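Local coordinates for lovastatin nonaketide synthase, polyketide synthase component (Aspergillus terreus, PDB 7CPX), which forms with LovC the megasynthase that builds the dihydromonacolin L precursor of lovastatin from malonyl-CoA, using S-adenosylmethionine and NADPH, at residues Cys18-Asp23 with Gly245-Ser250; Glu32-Pro37 with Thr363-Thr368; Tyr1641-Val1646 with Glu1684-Ser1689. The protein carries 2 engineered substitutions. One frame throughout, in Å; residues are numbered along the deposited sequence.

Contact 1: Cys18-Asp23 with Gly245-Ser250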
loop_
_atom_site.group_PDB
_atom_site.type_symbol
_atom_site.label_atom_id
_atom_site.label_comp_id
_atom_site.label_asym_id
_atom_site.label_seq_id
_atom_site.Cartn_x
_atom_site.Cartn_y
_atom_site.Cartn_z
ATOM N N CYS A 18 41.814 -0.899 13.427
ATOM C CA CYS A 18 41.254 -0.336 12.209
ATOM C C CYS A 18 40.376 -1.353 11.502
ATOM O O CYS A 18 40.756 -2.517 11.354
ATOM C CB CYS A 18 42.370 0.129 11.268
ATOM S SG CYS A 18 43.277 1.571 11.859
ATOM N N ARG A 19 39.203 -0.901 11.072
ATOM C CA ARG A 19 38.352 -1.601 10.118
ATOM C C ARG A 19 38.160 -0.608 8.984
ATOM O O ARG A 19 37.258 0.232 9.030
ATOM C CB ARG A 19 37.030 -2.026 10.728
ATOM C CG ARG A 19 37.159 -3.011 11.865
ATOM C CD ARG A 19 37.669 -4.355 11.391
ATOM N NE ARG A 19 37.652 -5.332 12.470
ATOM C CZ ARG A 19 36.578 -6.014 12.843
ATOM N NH1 ARG A 19 35.415 -5.863 12.231
ATOM N NH2 ARG A 19 36.670 -6.863 13.860
ATOM N N PHE A 20 39.036 -0.682 7.990
ATOM C CA PHE A 20 39.052 0.254 6.885
ATOM C C PHE A 20 38.812 -0.477 5.572
ATOM O O PHE A 20 39.100 -1.672 5.458
ATOM C CB PHE A 20 40.389 0.999 6.819
ATOM C CG PHE A 20 40.431 2.237 7.661
ATOM C CD1 PHE A 20 40.463 2.150 9.038
ATOM C CD2 PHE A 20 40.444 3.485 7.073
ATOM C CE1 PHE A 20 40.504 3.285 9.816
ATOM C CE2 PHE A 20 40.483 4.627 7.844
ATOM C CZ PHE A 20 40.515 4.529 9.219
ATOM N N PRO A 21 38.291 0.213 4.564
ATOM C CA PRO A 21 37.930 -0.470 3.323
ATOM C C PRO A 21 39.162 -0.991 2.603
ATOM O O PRO A 21 40.259 -0.436 2.710
ATOM C CB PRO A 21 37.216 0.617 2.517
ATOM C CG PRO A 21 37.822 1.884 2.996
ATOM C CD PRO A 21 38.173 1.676 4.442
ATOM N N GLY A 22 38.966 -2.076 1.861
ATOM C CA GLY A 22 40.068 -2.749 1.210
ATOM C C GLY A 22 40.685 -3.853 2.034
ATOM O O GLY A 22 41.892 -4.097 1.921
ATOM N N ASP A 23 39.894 -4.526 2.869
ATOM C CA ASP A 23 40.359 -5.602 3.736
ATOM C C ASP A 23 41.318 -5.110 4.810
ATOM O O ASP A 23 42.059 -5.907 5.393
ATOM C CB ASP A 23 41.023 -6.721 2.926
ATOM C CG ASP A 23 40.167 -7.189 1.766
ATOM O OD1 ASP A 23 38.925 -7.121 1.876
ATOM O OD2 ASP A 23 40.738 -7.625 0.744
ATOM N N GLY A 245 33.013 6.677 2.633
ATOM C CA GLY A 245 33.798 5.496 2.946
ATOM C C GLY A 245 33.405 4.925 4.289
ATOM O O GLY A 245 33.103 5.662 5.227
ATOM N N GLU A 246 33.406 3.599 4.371
ATOM C CA GLU A 246 33.131 2.904 5.618
ATOM C C GLU A 246 34.439 2.677 6.356
ATOM O O GLU A 246 35.336 1.999 5.844
ATOM C CB GLU A 246 32.438 1.569 5.364
ATOM C CG GLU A 246 31.016 1.677 4.894
ATOM C CD GLU A 246 30.279 0.365 5.046
ATOM O OE1 GLU A 246 30.947 -0.690 5.072
ATOM O OE2 GLU A 246 29.035 0.382 5.162
ATOM N N ALA A 247 34.545 3.228 7.561
ATOM C CA ALA A 247 35.743 3.037 8.359
ATOM C C ALA A 247 35.392 3.169 9.830
ATOM O O ALA A 247 34.598 4.031 10.218
ATOM C CB ALA A 247 36.834 4.040 7.976
ATOM N N VAL A 248 35.989 2.300 10.637
ATOM C CA VAL A 248 35.889 2.361 12.089
ATOM C C VAL A 248 37.309 2.318 12.628
ATOM O O VAL A 248 38.002 1.303 12.489
ATOM C CB VAL A 248 35.047 1.218 12.664
ATOM C CG1 VAL A 248 34.939 1.356 14.170
ATOM C CG2 VAL A 248 33.672 1.212 12.024
ATOM N N CYS A 249 37.740 3.407 13.249
ATOM C CA CYS A 249 39.093 3.531 13.766
ATOM C C CYS A 249 39.043 3.715 15.272
ATOM O O CYS A 249 38.103 4.307 15.803
ATOM C CB CYS A 249 39.823 4.711 13.124
ATOM S SG CYS A 249 41.555 4.867 13.615
ATOM N N SER A 250 40.053 3.188 15.954
ATOM C CA SER A 250 40.232 3.411 17.377
ATOM C C SER A 250 41.709 3.639 17.631
ATOM O O SER A 250 42.550 2.907 17.106
ATOM C CB SER A 250 39.725 2.225 18.203
ATOM O OG SER A 250 38.357 1.974 17.942
#

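Contact 2: Glu32-Pro37 with Thr363-Thr368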
loop_
_atom_site.group_PDB
_atom_site.type_symbol
_atom_site.label_atom_id
_atom_site.label_comp_id
_atom_site.label_asym_id
_atom_site.label_seq_id
_atom_site.Cartn_x
_atom_site.Cartn_y
_atom_site.Cartn_z
ATOM N N GLU A 32 49.720 -0.615 4.760
ATOM C CA GLU A 32 50.083 -1.179 3.465
ATOM C C GLU A 32 49.204 -0.608 2.362
ATOM O O GLU A 32 49.690 -0.271 1.277
ATOM C CB GLU A 32 49.971 -2.702 3.503
ATOM C CG GLU A 32 50.993 -3.377 4.399
ATOM C CD GLU A 32 50.768 -4.872 4.515
ATOM O OE1 GLU A 32 49.777 -5.371 3.943
ATOM O OE2 GLU A 32 51.582 -5.547 5.179
ATOM N N LEU A 33 47.903 -0.491 2.627
ATOM C CA LEU A 33 46.995 0.099 1.652
ATOM C C LEU A 33 47.361 1.552 1.376
ATOM O O LEU A 33 47.428 1.979 0.219
ATOM C CB LEU A 33 45.557 -0.007 2.160
ATOM C CG LEU A 33 44.492 0.792 1.406
ATOM C CD1 LEU A 33 44.444 0.385 -0.053
ATOM C CD2 LEU A 33 43.135 0.601 2.059
ATOM N N LEU A 34 47.609 2.326 2.433
ATOM C CA LEU A 34 47.861 3.753 2.258
ATOM C C LEU A 34 49.141 4.000 1.471
ATOM O O LEU A 34 49.160 4.834 0.559
ATOM C CB LEU A 34 47.921 4.444 3.618
ATOM C CG LEU A 34 46.590 4.516 4.369
ATOM C CD1 LEU A 34 46.797 5.022 5.783
ATOM C CD2 LEU A 34 45.602 5.402 3.632
ATOM N N GLN A 35 50.220 3.291 1.804
ATOM C CA GLN A 35 51.470 3.475 1.075
ATOM C C GLN A 35 51.456 2.785 -0.282
ATOM O O GLN A 35 52.268 3.133 -1.146
ATOM C CB GLN A 35 52.651 2.964 1.903
ATOM C CG GLN A 35 52.710 1.457 2.063
ATOM C CD GLN A 35 53.867 1.019 2.935
ATOM O OE1 GLN A 35 54.749 1.814 3.260
ATOM N NE2 GLN A 35 53.869 -0.250 3.324
ATOM N N HIS A 36 50.562 1.821 -0.484
ATOM C CA HIS A 36 50.405 1.121 -1.759
ATOM C C HIS A 36 48.925 1.103 -2.113
ATOM O O HIS A 36 48.270 0.054 -2.072
ATOM C CB HIS A 36 50.979 -0.293 -1.681
ATOM C CG HIS A 36 52.445 -0.328 -1.384
ATOM N ND1 HIS A 36 53.316 0.641 -1.834
ATOM C CD2 HIS A 36 53.193 -1.204 -0.672
ATOM C CE1 HIS A 36 54.538 0.358 -1.419
ATOM N NE2 HIS A 36 54.491 -0.756 -0.712
ATOM N N PRO A 37 48.366 2.256 -2.469
ATOM C CA PRO A 37 46.916 2.346 -2.658
ATOM C C PRO A 37 46.429 1.534 -3.846
ATOM O O PRO A 37 47.154 1.295 -4.815
ATOM C CB PRO A 37 46.679 3.844 -2.876
ATOM C CG PRO A 37 47.973 4.358 -3.391
ATOM C CD PRO A 37 49.035 3.544 -2.715
ATOM N N THR A 363 41.443 9.844 -0.330
ATOM C CA THR A 363 41.628 9.449 -1.720
ATOM C C THR A 363 41.794 7.942 -1.847
ATOM O O THR A 363 41.531 7.377 -2.914
ATOM C CB THR A 363 42.845 10.156 -2.316
ATOM O OG1 THR A 363 44.020 9.790 -1.581
ATOM C CG2 THR A 363 42.669 11.662 -2.265
ATOM N N VAL A 364 42.229 7.282 -0.780
ATOM C CA VAL A 364 42.510 5.851 -0.795
ATOM C C VAL A 364 41.404 5.059 -0.116
ATOM O O VAL A 364 40.917 4.068 -0.660
ATOM C CB VAL A 364 43.878 5.573 -0.135
ATOM C CG1 VAL A 364 44.192 4.089 -0.177
ATOM C CG2 VAL A 364 44.972 6.374 -0.820
ATOM N N VAL A 365 41.004 5.475 1.085
ATOM C CA VAL A 365 39.967 4.787 1.844
ATOM C C VAL A 365 38.639 5.531 1.797
ATOM O O VAL A 365 37.672 5.106 2.434
ATOM C CB VAL A 365 40.404 4.561 3.301
ATOM C CG1 VAL A 365 41.700 3.776 3.350
ATOM C CG2 VAL A 365 40.546 5.886 4.027
ATOM N N GLY A 366 38.571 6.637 1.069
ATOM C CA GLY A 366 37.339 7.376 0.931
ATOM C C GLY A 366 37.108 8.346 2.075
ATOM O O GLY A 366 37.737 8.284 3.130
ATOM N N HIS A 367 36.174 9.262 1.848
ATOM C CA HIS A 367 35.760 10.205 2.880
ATOM C C HIS A 367 34.894 9.462 3.884
ATOM O O HIS A 367 33.703 9.239 3.653
ATOM C CB HIS A 367 35.009 11.377 2.264
ATOM C CG HIS A 367 34.598 12.414 3.259
ATOM N ND1 HIS A 367 35.317 13.570 3.470
ATOM C CD2 HIS A 367 33.551 12.461 4.115
ATOM C CE1 HIS A 367 34.726 14.289 4.405
ATOM N NE2 HIS A 367 33.652 13.638 4.814
ATOM N N THR A 368 35.489 9.075 5.012
ATOM C CA THR A 368 34.809 8.273 6.020
ATOM C C THR A 368 34.131 9.136 7.079
ATOM O O THR A 368 33.962 8.700 8.222
ATOM C CB THR A 368 35.791 7.299 6.668
ATOM O OG1 THR A 368 36.817 8.028 7.345
ATOM C CG2 THR A 368 36.424 6.403 5.618
#

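Contact 3: Tyr1641-Val1646 with Glu1684-Ser1689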
loop_
_atom_site.group_PDB
_atom_site.type_symbol
_atom_site.label_atom_id
_atom_site.label_comp_id
_atom_site.label_asym_id
_atom_site.label_seq_id
_atom_site.Cartn_x
_atom_site.Cartn_y
_atom_site.Cartn_z
ATOM N N TYR A 1641 -27.435 68.154 -53.368
ATOM C CA TYR A 1641 -26.417 69.036 -53.922
ATOM C C TYR A 1641 -25.519 68.318 -54.933
ATOM O O TYR A 1641 -25.301 68.832 -56.029
ATOM C CB TYR A 1641 -25.577 69.642 -52.796
ATOM C CG TYR A 1641 -26.311 70.714 -52.023
ATOM C CD1 TYR A 1641 -27.184 70.383 -50.995
ATOM C CD2 TYR A 1641 -26.140 72.057 -52.329
ATOM C CE1 TYR A 1641 -27.861 71.359 -50.290
ATOM C CE2 TYR A 1641 -26.812 73.041 -51.629
ATOM C CZ TYR A 1641 -27.671 72.686 -50.610
ATOM O OH TYR A 1641 -28.344 73.662 -49.911
ATOM N N PRO A 1642 -24.996 67.143 -54.585
ATOM C CA PRO A 1642 -24.227 66.383 -55.565
ATOM C C PRO A 1642 -25.098 65.996 -56.739
ATOM O O PRO A 1642 -26.324 65.830 -56.599
ATOM C CB PRO A 1642 -23.759 65.152 -54.772
ATOM C CG PRO A 1642 -24.640 65.083 -53.587
ATOM C CD PRO A 1642 -24.968 66.497 -53.260
ATOM N N PRO A 1643 -24.511 65.847 -57.929
ATOM C CA PRO A 1643 -25.324 65.537 -59.110
ATOM C C PRO A 1643 -26.120 64.256 -58.919
ATOM O O PRO A 1643 -25.643 63.288 -58.323
ATOM C CB PRO A 1643 -24.288 65.392 -60.230
ATOM C CG PRO A 1643 -23.089 66.125 -59.746
ATOM C CD PRO A 1643 -23.081 65.956 -58.261
ATOM N N LEU A 1644 -27.345 64.258 -59.436
ATOM C CA LEU A 1644 -28.244 63.117 -59.342
ATOM C C LEU A 1644 -28.504 62.561 -60.734
ATOM O O LEU A 1644 -28.802 63.316 -61.667
ATOM C CB LEU A 1644 -29.560 63.507 -58.667
ATOM C CG LEU A 1644 -30.508 62.340 -58.380
ATOM C CD1 LEU A 1644 -31.178 62.513 -57.028
ATOM C CD2 LEU A 1644 -31.552 62.207 -59.478
ATOM N N VAL A 1645 -28.386 61.244 -60.868
ATOM C CA VAL A 1645 -28.570 60.556 -62.139
ATOM C C VAL A 1645 -29.557 59.419 -61.919
ATOM O O VAL A 1645 -29.312 58.533 -61.094
ATOM C CB VAL A 1645 -27.245 60.013 -62.699
ATOM C CG1 VAL A 1645 -27.463 59.406 -64.074
ATOM C CG2 VAL A 1645 -26.188 61.111 -62.750
ATOM N N VAL A 1646 -30.659 59.435 -62.658
ATOM C CA VAL A 1646 -31.681 58.399 -62.575
ATOM C C VAL A 1646 -31.525 57.475 -63.771
ATOM O O VAL A 1646 -31.397 57.938 -64.913
ATOM C CB VAL A 1646 -33.092 59.005 -62.528
ATOM C CG1 VAL A 1646 -34.115 57.918 -62.250
ATOM C CG2 VAL A 1646 -33.166 60.097 -61.477
ATOM N N GLU A 1684 -21.203 61.882 -71.120
ATOM C CA GLU A 1684 -20.627 62.535 -69.953
ATOM C C GLU A 1684 -21.444 62.183 -68.721
ATOM O O GLU A 1684 -22.678 62.209 -68.765
ATOM C CB GLU A 1684 -20.581 64.056 -70.139
ATOM C CG GLU A 1684 -20.025 64.814 -68.942
ATOM C CD GLU A 1684 -19.955 66.309 -69.184
ATOM O OE1 GLU A 1684 -20.304 66.749 -70.299
ATOM O OE2 GLU A 1684 -19.553 67.044 -68.257
ATOM N N LEU A 1685 -20.756 61.856 -67.633
ATOM C CA LEU A 1685 -21.385 61.583 -66.351
ATOM C C LEU A 1685 -20.555 62.220 -65.248
ATOM O O LEU A 1685 -19.326 62.299 -65.362
ATOM C CB LEU A 1685 -21.510 60.075 -66.087
ATOM C CG LEU A 1685 -22.363 59.275 -67.070
ATOM C CD1 LEU A 1685 -22.256 57.793 -66.768
ATOM C CD2 LEU A 1685 -23.813 59.723 -67.018
ATOM N N PRO A 1686 -21.192 62.680 -64.171
ATOM C CA PRO A 1686 -20.425 63.185 -63.028
ATOM C C PRO A 1686 -19.903 62.047 -62.165
ATOM O O PRO A 1686 -20.617 61.083 -61.873
ATOM C CB PRO A 1686 -21.441 64.048 -62.270
ATOM C CG PRO A 1686 -22.767 63.478 -62.628
ATOM C CD PRO A 1686 -22.644 62.858 -63.990
ATOM N N MET A 1687 -18.640 62.164 -61.758
ATOM C CA MET A 1687 -17.993 61.101 -60.999
ATOM C C MET A 1687 -18.353 61.117 -59.521
ATOM O O MET A 1687 -18.086 60.129 -58.826
ATOM C CB MET A 1687 -16.475 61.189 -61.163
ATOM C CG MET A 1687 -15.979 60.601 -62.474
ATOM S SD MET A 1687 -14.183 60.527 -62.595
ATOM C CE MET A 1687 -13.993 59.571 -64.097
ATOM N N LYS A 1688 -18.947 62.200 -59.021
ATOM C CA LYS A 1688 -19.507 62.244 -57.677
ATOM C C LYS A 1688 -21.023 62.100 -57.717
ATOM O O LYS A 1688 -21.738 62.675 -56.892
ATOM C CB LYS A 1688 -19.109 63.537 -56.968
ATOM C CG LYS A 1688 -17.607 63.743 -56.844
ATOM C CD LYS A 1688 -16.948 62.621 -56.054
ATOM C CE LYS A 1688 -15.463 62.871 -55.865
ATOM N NZ LYS A 1688 -14.803 61.756 -55.133
ATOM N N SER A 1689 -21.519 61.329 -58.680
ATOM C CA SER A 1689 -22.948 61.220 -58.911
ATOM C C SER A 1689 -23.646 60.490 -57.772
ATOM O O SER A 1689 -23.081 59.605 -57.125
ATOM C CB SER A 1689 -23.214 60.477 -60.218
ATOM O OG SER A 1689 -24.603 60.290 -60.422
#

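Contact 1: Cys18-Asp23 with Gly245-Ser250
Phe20 lies over Ala247 and beside Cys249. The methyl of Ala247 points into one face of the ring: CB is 3.7 Å from the Phe20 ring centroid and 12° off its normal, a CH-pi contact. Cys249 meets the ring at its edge, with CB 3.7 Å from Phe20 CE1. Its SG stands further out near the ring plane, a sulfur-aromatic contact. Cys249 SG is anti to its backbone N (chi1 -176°) and lies 4.1 Å from Cys18 SG, too far for a disulfide. The other sheet face carries Arg19 and Val248, whose CB atoms are 4.3 Å apart. These two form the antiparallel hydrogen-bonded pair: Arg19 N to Val248 O is 2.9 Å, and Val248 N to Arg19 O is also 2.9 Å. Cys18 with Cys249 is the adjoining non-hydrogen-bonded pair. The Arg19 guanidinium leads away to salt bridges with Glu104 and Glu108. Strands 11-19 and 247-255 are neighbours in the mixed sheet of the thiolase-type ketosynthase fold. Helices 27-35 and 369-386 pack on the Cys18, Phe20 and Cys249 face, and helix 97-113 on the Val248 face.

Contact 2: Glu32-Pro37 with Thr363-Thr368
Val364 meets Leu33 and Leu34 in the last turn of helix 27-35, and Pro37 just after it. Every contact across the two segments is apolar. The side chains of Val364 and Leu33 slide past each other in opposite directions, with Leu33 CG 3.7 Å from Val364 CG1. Leu33 CD1 also touches this methyl. Val364 CG1 is anti to its backbone N (chi1 -179°), which places it between Leu33 and Pro37. Pro37 CB is 3.7 Å from Val364 CG1 and equally near the other methyl, CG2. This one proline atom therefore touches both methyls of Val364. Leu34 approaches from another side with a single methyl. Its CD2 comes to 4.1 Å from Val364 CB, and the two side chains cross obliquely. Val365 follows with CG1, which is 3.7 Å from Leu33 CD2. Leu34 CD2 is a looser neighbour of the same methyl.

The setting is the ketosynthase of the thiolase superfamily. Residues 363-368 lie in the loop between strand 356-358 and helix 369-386, and include His367, a predicted active-site histidine. Leu34 also touches Lys379 on helix 369-386.

No hydrogen bond joins the two segments. At the helix end, His36 N bonds to Glu32 O at 2.9 Å. His36 is the first residue to leave helical backbone angles, and the CB of Pro37 points toward the loop. In the loop, Thr363 OG1 hydrogen-bonds to Ser360 O.

His367 carries the ring contacts and makes no contact with the 32-37 segment. Its ring meets those of Tyr242 and His320, its side chain touches Cys181, and NE2 makes a weak hydrogen bond to Glu369.

Contact 3: Tyr1641-Val1646 with Glu1684-Ser1689
Pro1643 and Pro1686 meet ring against ring. The two rings slide past each other in opposite directions, and the overlap is made by CB and CG of each. Pro1643 CB is 3.4 Å from Pro1686 CG, and Pro1643 CG is 3.7 Å from Pro1686 CB.

Val1645 packs beside this pair. Its CG1 is anti to the backbone N (chi1 -175°), while CG2 lies beside the N and is the branch that faces the other segment. CG2 comes within 4.1 Å of Pro1686 CD. The same methyl lies by Ser1689 OG, which is anti to its own backbone N (chi1 176°).

The backbone of the 1684-1689 loop makes a type I turn from Pro1686 to Ser1689, closed by a weak hydrogen bond from Ser1689 N to Pro1686 O. The turn brings Lys1688 O to 3.8 Å from Pro1642 CB and equally near Pro1643 CD. The amine end of Lys1688 leads away from the prolines. Ser1689 CA makes a CH...O contact with Pro1643 O at 3.4 Å.

Strand 1644-1647 runs parallel to strand 1689-1693. Backbone hydrogen bonds join Pro1643 and Val1645 with Thr1690, and Val1645 with Val1692. Strand 1670-1673 flanks it on its other side. The parallel run 1755-1761, 1720-1728, 1689-1693, 1644-1647, 1670-1673 is Rossmann-like, consistent with a structural ketoreductase-like subdomain. Helix 1775-1784 touches Pro1642 and Leu1644, and helix 1705-1719 packs on Leu1685 and Met1687.

In the fold
Contacts 1 and 2 belong to the ketosynthase, and their centres are about 10 Å apart. They touch directly. Gly245 N is 2.8 Å from His367 O, a probable hydrogen bond between the residues leading into strand 247-255 and the His367 loop. Ala247 CB also packs on Thr368 CG2 at 3.4 Å. Strand 11-19 leads into helix 27-35, so the first segments of both contacts are close in sequence. The side chain of Ala247 is about 9 Å from that of His367 and about 12 Å from that of Cys181, both predicted catalytic residues. Contact 3 stands apart, away from annotated sites. Its centre is about 111 Å from contact 1's and about 109 Å from contact 2's.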